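Local coordinates for histone-lysine N-methyltransferase, H3 lysine-9 specific SUVH4 (Arabidopsis thaliana, PDB 4QEO) that catalyses histone H3 methylation directed by DNA methylation, using its SRA domain to bind methylated DNA, and so supports transcriptional silencing, at a contact of chain A with DNA. Coordinates in Å, arbitrary orientation; residue numbers count along the deposited sequence, not the author numbering.

Site 1: a contact of chain A with DNA. Residues 111, 113-115, 119, 128-130. With nucleotides of chain B.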
loop_
_atom_site.group_PDB
_atom_site.type_symbol
_atom_site.label_atom_id
_atom_site.label_comp_id
_atom_site.label_asym_id
_atom_site.label_seq_id
_atom_site.Cartn_x
_atom_site.Cartn_y
_atom_site.Cartn_z
ATOM N N VAL A 111 14.966 -12.714 9.981
ATOM C CA VAL A 111 13.613 -12.330 10.342
ATOM C C VAL A 111 13.289 -12.876 11.729
ATOM O O VAL A 111 13.455 -14.070 11.989
ATOM C CB VAL A 111 12.592 -12.909 9.330
ATOM C CG1 VAL A 111 11.175 -12.556 9.750
ATOM C CG2 VAL A 111 12.894 -12.401 7.911
ATOM N N SER A 113 10.262 -13.588 14.157
ATOM C CA SER A 113 8.811 -13.671 14.075
ATOM C C SER A 113 8.276 -14.375 15.295
ATOM O O SER A 113 7.114 -14.754 15.329
ATOM C CB SER A 113 8.398 -14.422 12.814
ATOM O OG SER A 113 8.635 -13.594 11.689
ATOM N N GLY A 114 9.139 -14.549 16.289
ATOM C CA GLY A 114 8.730 -15.112 17.566
ATOM C C GLY A 114 8.400 -16.592 17.488
ATOM O O GLY A 114 7.602 -17.102 18.269
ATOM N N GLN A 115 9.017 -17.294 16.545
ATOM C CA GLN A 115 8.706 -18.708 16.344
ATOM C C GLN A 115 9.647 -19.657 17.088
ATOM O O GLN A 115 9.338 -20.833 17.274
ATOM C CB GLN A 115 8.735 -19.009 14.855
ATOM C CG GLN A 115 7.871 -18.043 14.076
ATOM C CD GLN A 115 6.417 -18.325 14.322
ATOM O OE1 GLN A 115 5.985 -19.460 14.199
ATOM N NE2 GLN A 115 5.662 -17.311 14.713
ATOM N N ASP A 119 14.398 -17.349 21.287
ATOM C CA ASP A 119 14.598 -15.947 20.869
ATOM C C ASP A 119 14.291 -15.008 22.043
ATOM O O ASP A 119 13.320 -15.219 22.756
ATOM C CB ASP A 119 13.678 -15.557 19.689
ATOM C CG ASP A 119 14.078 -16.204 18.366
ATOM O OD1 ASP A 119 15.203 -16.754 18.265
ATOM O OD2 ASP A 119 13.254 -16.143 17.415
ATOM N N TYR A 128 19.182 -13.992 19.142
ATOM C CA TYR A 128 18.492 -14.664 18.037
ATOM C C TYR A 128 18.959 -16.115 17.956
ATOM O O TYR A 128 20.166 -16.389 17.882
ATOM C CB TYR A 128 18.835 -13.945 16.735
ATOM C CG TYR A 128 18.027 -14.389 15.536
ATOM C CD1 TYR A 128 16.697 -14.026 15.398
ATOM C CD2 TYR A 128 18.606 -15.154 14.534
ATOM C CE1 TYR A 128 15.961 -14.422 14.260
ATOM C CE2 TYR A 128 17.897 -15.537 13.418
ATOM C CZ TYR A 128 16.576 -15.173 13.284
ATOM O OH TYR A 128 15.884 -15.566 12.162
ATOM N N THR A 129 18.010 -17.048 18.001
ATOM C CA THR A 129 18.369 -18.445 17.908
ATOM C C THR A 129 18.765 -18.791 16.484
ATOM O O THR A 129 18.149 -18.310 15.534
ATOM C CB THR A 129 17.213 -19.339 18.340
ATOM O OG1 THR A 129 16.628 -18.802 19.526
ATOM C CG2 THR A 129 17.699 -20.785 18.612
ATOM N N GLY A 130 19.775 -19.649 16.334
ATOM C CA GLY A 130 20.093 -20.181 15.023
ATOM C C GLY A 130 18.945 -21.001 14.439
ATOM O O GLY A 130 17.956 -21.285 15.114
ATOM N N1 5CM B 7 12.284 -17.666 12.954
ATOM C C2 5CM B 7 12.255 -17.018 14.195
ATOM N N3 5CM B 7 13.320 -16.968 14.997
ATOM C C4 5CM B 7 14.447 -17.531 14.653
ATOM C C5 5CM B 7 14.499 -18.216 13.365
ATOM C C5A 5CM B 7 15.762 -18.875 12.957
ATOM C C6 5CM B 7 13.383 -18.265 12.573
ATOM O O2 5CM B 7 11.269 -16.457 14.571
ATOM N N4 5CM B 7 15.504 -17.502 15.415
ATOM C "C1'" 5CM B 7 11.073 -17.755 12.170
ATOM C "C2'" 5CM B 7 11.071 -17.470 10.679
ATOM C "C3'" 5CM B 7 9.904 -18.319 10.232
ATOM C "C4'" 5CM B 7 10.098 -19.573 11.060
ATOM O "O4'" 5CM B 7 10.673 -19.107 12.257
ATOM O "O3'" 5CM B 7 8.665 -17.751 10.619
ATOM C "C5'" 5CM B 7 10.909 -20.694 10.404
ATOM O "O5'" 5CM B 7 12.187 -20.354 9.932
ATOM P P 5CM B 7 13.363 -21.372 9.835
ATOM O OP1 5CM B 7 14.558 -20.624 9.629
ATOM O OP2 5CM B 7 13.271 -22.317 10.887
#

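Site 2: a contact of chain A with DNA. Residues 35, 37, 84-85. With nucleotides of chain B; nucleotides of chain C.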
loop_
_atom_site.group_PDB
_atom_site.type_symbol
_atom_site.label_atom_id
_atom_site.label_comp_id
_atom_site.label_asym_id
_atom_site.label_seq_id
_atom_site.Cartn_x
_atom_site.Cartn_y
_atom_site.Cartn_z
ATOM N N ARG A 35 -1.701 -20.649 -2.146
ATOM C CA ARG A 35 -0.594 -19.790 -1.769
ATOM C C ARG A 35 -0.281 -18.803 -2.870
ATOM O O ARG A 35 0.785 -18.791 -3.409
ATOM C CB ARG A 35 0.624 -20.578 -1.330
ATOM C CG ARG A 35 0.466 -21.275 -0.011
ATOM C CD ARG A 35 0.152 -20.321 1.111
ATOM N NE ARG A 35 1.204 -19.351 1.324
ATOM C CZ ARG A 35 2.238 -19.533 2.115
ATOM N NH1 ARG A 35 2.393 -20.658 2.756
ATOM N NH2 ARG A 35 3.135 -18.593 2.238
ATOM N N ASP A 37 0.286 -15.798 -2.748
ATOM C CA ASP A 37 1.431 -14.992 -2.385
ATOM C C ASP A 37 2.720 -15.583 -2.916
ATOM O O ASP A 37 3.506 -14.891 -3.470
ATOM C CB ASP A 37 1.522 -14.787 -0.869
ATOM C CG ASP A 37 1.623 -16.096 -0.068
ATOM O OD1 ASP A 37 0.926 -17.059 -0.360
ATOM O OD2 ASP A 37 2.366 -16.143 0.885
ATOM N N TRP A 84 10.902 -17.598 1.510
ATOM C CA TRP A 84 9.591 -17.208 2.027
ATOM C C TRP A 84 9.384 -17.758 3.421
ATOM O O TRP A 84 8.526 -17.287 4.165
ATOM C CB TRP A 84 8.438 -17.628 1.084
ATOM C CG TRP A 84 8.346 -19.117 0.786
ATOM C CD1 TRP A 84 8.938 -19.783 -0.253
ATOM C CD2 TRP A 84 7.606 -20.110 1.527
ATOM N NE1 TRP A 84 8.640 -21.128 -0.185
ATOM C CE2 TRP A 84 7.816 -21.352 0.886
ATOM C CE3 TRP A 84 6.810 -20.069 2.679
ATOM C CZ2 TRP A 84 7.239 -22.539 1.344
ATOM C CZ3 TRP A 84 6.238 -21.248 3.136
ATOM C CH2 TRP A 84 6.465 -22.470 2.475
ATOM N N LEU A 85 10.203 -18.736 3.785
ATOM C CA LEU A 85 10.119 -19.382 5.085
ATOM C C LEU A 85 11.341 -19.117 5.987
ATOM O O LEU A 85 11.189 -18.601 7.096
ATOM C CB LEU A 85 9.951 -20.888 4.867
ATOM C CG LEU A 85 9.408 -21.808 5.945
ATOM C CD1 LEU A 85 8.226 -21.186 6.626
ATOM C CD2 LEU A 85 9.012 -23.148 5.286
ATOM P P DA B 8 7.945 -16.623 9.866
ATOM O OP1 DA B 8 8.740 -15.441 9.755
ATOM O OP2 DA B 8 6.643 -16.531 10.423
ATOM O "O5'" DA B 8 7.826 -17.087 8.363
ATOM C "C5'" DA B 8 6.874 -18.064 7.990
ATOM C "C4'" DA B 8 6.110 -17.606 6.777
ATOM O "O4'" DA B 8 5.591 -18.755 6.102
ATOM C "C3'" DA B 8 4.889 -16.766 7.108
ATOM O "O3'" DA B 8 4.586 -15.917 6.004
ATOM C "C2'" DA B 8 3.849 -17.825 7.411
ATOM C "C1'" DA B 8 4.286 -19.024 6.572
ATOM N N9 DA B 8 4.322 -20.316 7.247
ATOM C C8 DA B 8 4.638 -20.605 8.546
ATOM N N7 DA B 8 4.626 -21.884 8.820
ATOM C C5 DA B 8 4.296 -22.478 7.614
ATOM C C6 DA B 8 4.123 -23.821 7.237
ATOM N N6 DA B 8 4.276 -24.848 8.067
ATOM N N1 DA B 8 3.800 -24.072 5.955
ATOM C C2 DA B 8 3.643 -23.042 5.121
ATOM N N3 DA B 8 3.787 -21.744 5.352
ATOM C C4 DA B 8 4.114 -21.526 6.635
ATOM P P DT B 9 3.534 -14.781 6.001
ATOM O OP1 DT B 9 3.811 -13.905 4.924
ATOM O OP2 DT B 9 3.423 -14.272 7.329
ATOM O "O5'" DT B 9 2.208 -15.579 5.667
ATOM C "C5'" DT B 9 1.973 -16.089 4.354
ATOM C "C4'" DT B 9 0.807 -17.049 4.337
ATOM O "O4'" DT B 9 1.167 -18.275 4.966
ATOM C "C3'" DT B 9 -0.462 -16.589 5.057
ATOM O "O3'" DT B 9 -1.370 -16.050 4.113
ATOM C "C2'" DT B 9 -1.023 -17.859 5.672
ATOM C "C1'" DT B 9 -0.022 -18.939 5.307
ATOM N N1 DT B 9 0.302 -19.880 6.371
ATOM C C2 DT B 9 0.209 -21.226 6.112
ATOM O O2 DT B 9 -0.186 -21.672 5.054
ATOM N N3 DT B 9 0.588 -22.032 7.149
ATOM C C4 DT B 9 1.055 -21.637 8.381
ATOM O O4 DT B 9 1.376 -22.476 9.205
ATOM C C5 DT B 9 1.149 -20.214 8.576
ATOM C C7 DT B 9 1.626 -19.691 9.893
ATOM C C6 DT B 9 0.788 -19.417 7.569
ATOM P P DG C 7 0.384 -27.152 -2.080
ATOM O OP1 DG C 7 -0.758 -26.431 -2.571
ATOM O OP2 DG C 7 1.051 -28.098 -2.937
ATOM O "O5'" DG C 7 1.560 -26.135 -1.786
ATOM C "C5'" DG C 7 1.328 -24.824 -1.276
ATOM C "C4'" DG C 7 2.653 -24.142 -1.038
ATOM O "O4'" DG C 7 3.219 -24.674 0.168
ATOM C "C3'" DG C 7 3.692 -24.395 -2.118
ATOM O "O3'" DG C 7 3.617 -23.365 -3.090
ATOM C "C2'" DG C 7 4.996 -24.362 -1.349
ATOM C "C1'" DG C 7 4.616 -24.795 0.059
ATOM N N9 DG C 7 4.963 -26.167 0.395
ATOM C C8 DG C 7 4.886 -27.256 -0.432
ATOM N N7 DG C 7 5.263 -28.362 0.141
ATOM C C5 DG C 7 5.596 -27.983 1.430
ATOM C C6 DG C 7 6.073 -28.754 2.519
ATOM O O6 DG C 7 6.302 -29.961 2.563
ATOM N N1 DG C 7 6.291 -27.967 3.642
ATOM C C2 DG C 7 6.087 -26.615 3.708
ATOM N N2 DG C 7 6.353 -26.037 4.879
ATOM N N3 DG C 7 5.641 -25.887 2.703
ATOM C C4 DG C 7 5.429 -26.628 1.599
HETATM O O HOH W 1 4.285 -14.471 2.324
HETATM O O HOH W 2 5.625 -17.091 3.153
HETATM O O HOH W 3 0.660 -23.022 2.928
#

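Site 1: a contact of chain A with DNA
The backbone amides of Ser113 and Gln115 both point at O2 of 5CM7 of chain B, an unpaired 5-methylcytosine held in the base-binding pocket of the SRA domain, a fold that reads such bases flipped out of the helix. Ser113 N lies 3.1 Å from 5CM7 O2 and bonds at 160°, with a similar bond from Gln115 N, so one carbonyl oxygen is gripped by two donors. The side chain of Gln115 then folds along the sugar. Its CB approaches the deoxyribose O4' of 5CM7 to 3.2 Å, and CG continues past C1' at 3.7 Å. A bend at chi2 (-72°) turns the amide away from the nucleotide, where NE2 donates to Ser113 O at 3.0 Å and ties the loop to itself.

At the other end of the base, the amino nitrogen N4 donates to the syn lone pair of Asp119 OD1 at 3.0 Å, and to Thr129 O at 2.8 Å. Asp119 OD1 also accepts from Thr129 N and OG1, which should fix the carboxylate's rotation. Asp119 OD2 sits 2.6 Å from N3 of 5CM7; a hydrogen bond there needs a proton on one partner, which the coordinates do not show. Asp119 OD1 and Thr129 O around N4 suit a cytosine amino group and would probably disfavour thymine's O4 carbonyl; the two donors at O2 fit any pyrimidine with that carbonyl. Tyr128 lies over one side of the base, with N4 above the rim of its ring. With CG anti to the backbone N (chi1 -171°), the ring is carried under the base, and the hydroxyl OH, which donates to Val111 O, lies 3.4 Å from the methyl carbon C5A of 5CM7.

Site 2: a contact of chain A with DNA
Arg35 NH1 donates to N3 of DA8 of chain B at 3.1 Å, a bond to the sugar edge of a paired base and therefore in the minor groove. The tight part of this DNA contact is built around that guanidinium and two neighbouring apolar side chains. One guanidinium face lies on the deoxyribose of DT9 of chain B, with O4' 3.2 Å above the centre of the plane. Asp37 grips the group from the edge: Arg35 NE meets OD1 and NH2 meets OD2, each at 2.9 Å, both near the guanidinium plane and both through syn lone pairs. This side-on salt bridge fixes the group's rotation after the chain bends at chi2 and chi3. Replacing Arg35 with an alanine would probably leave the Asp37 carboxylate beside the DNA backbone without its cation and adenine N3 without this donor.

Trp84 presents the rim of its indole, with CZ3 3.7 Å from C2 of DA8 and CH2 3.5 Å from N3 of the unpaired DG7 of chain C. Leu85, packed by its CB on the indole face, sets CD1 4.0 Å from the centroid of the five-membered ring of DA8, a CH-pi contact over the base face.

The looser side is bridged by water. Water 3 connects Arg35 NH1 to O2 of DT9, which it approaches to 2.7 Å, while water 1 joins Asp37 OD2 to the DT9 phosphate oxygen OP1. By inserting Arg35 into the minor groove and covering the adenine face with Leu85, beside an unpaired guanine, the site probably helps hold the duplex open while the SRA domain reads its methylated base.

Site 1 and site 2 lie about 18 Å apart, measured between the centres of their C-alpha atoms, and share no residue. Their connection is DNA strand B, because the 3' oxygen of the unpaired 5CM7 in site 1 carries the phosphate of DA8 in site 2. Site 1 draws on strands 106-112 and 125-129 with their loops, whereas site 2 combines Trp84 and Leu85 with Arg35 and the start of helix 36-46. One site thus recognises the extruded base and the other supports the adjoining duplex, a division that probably stabilises the flipped state on methylated DNA.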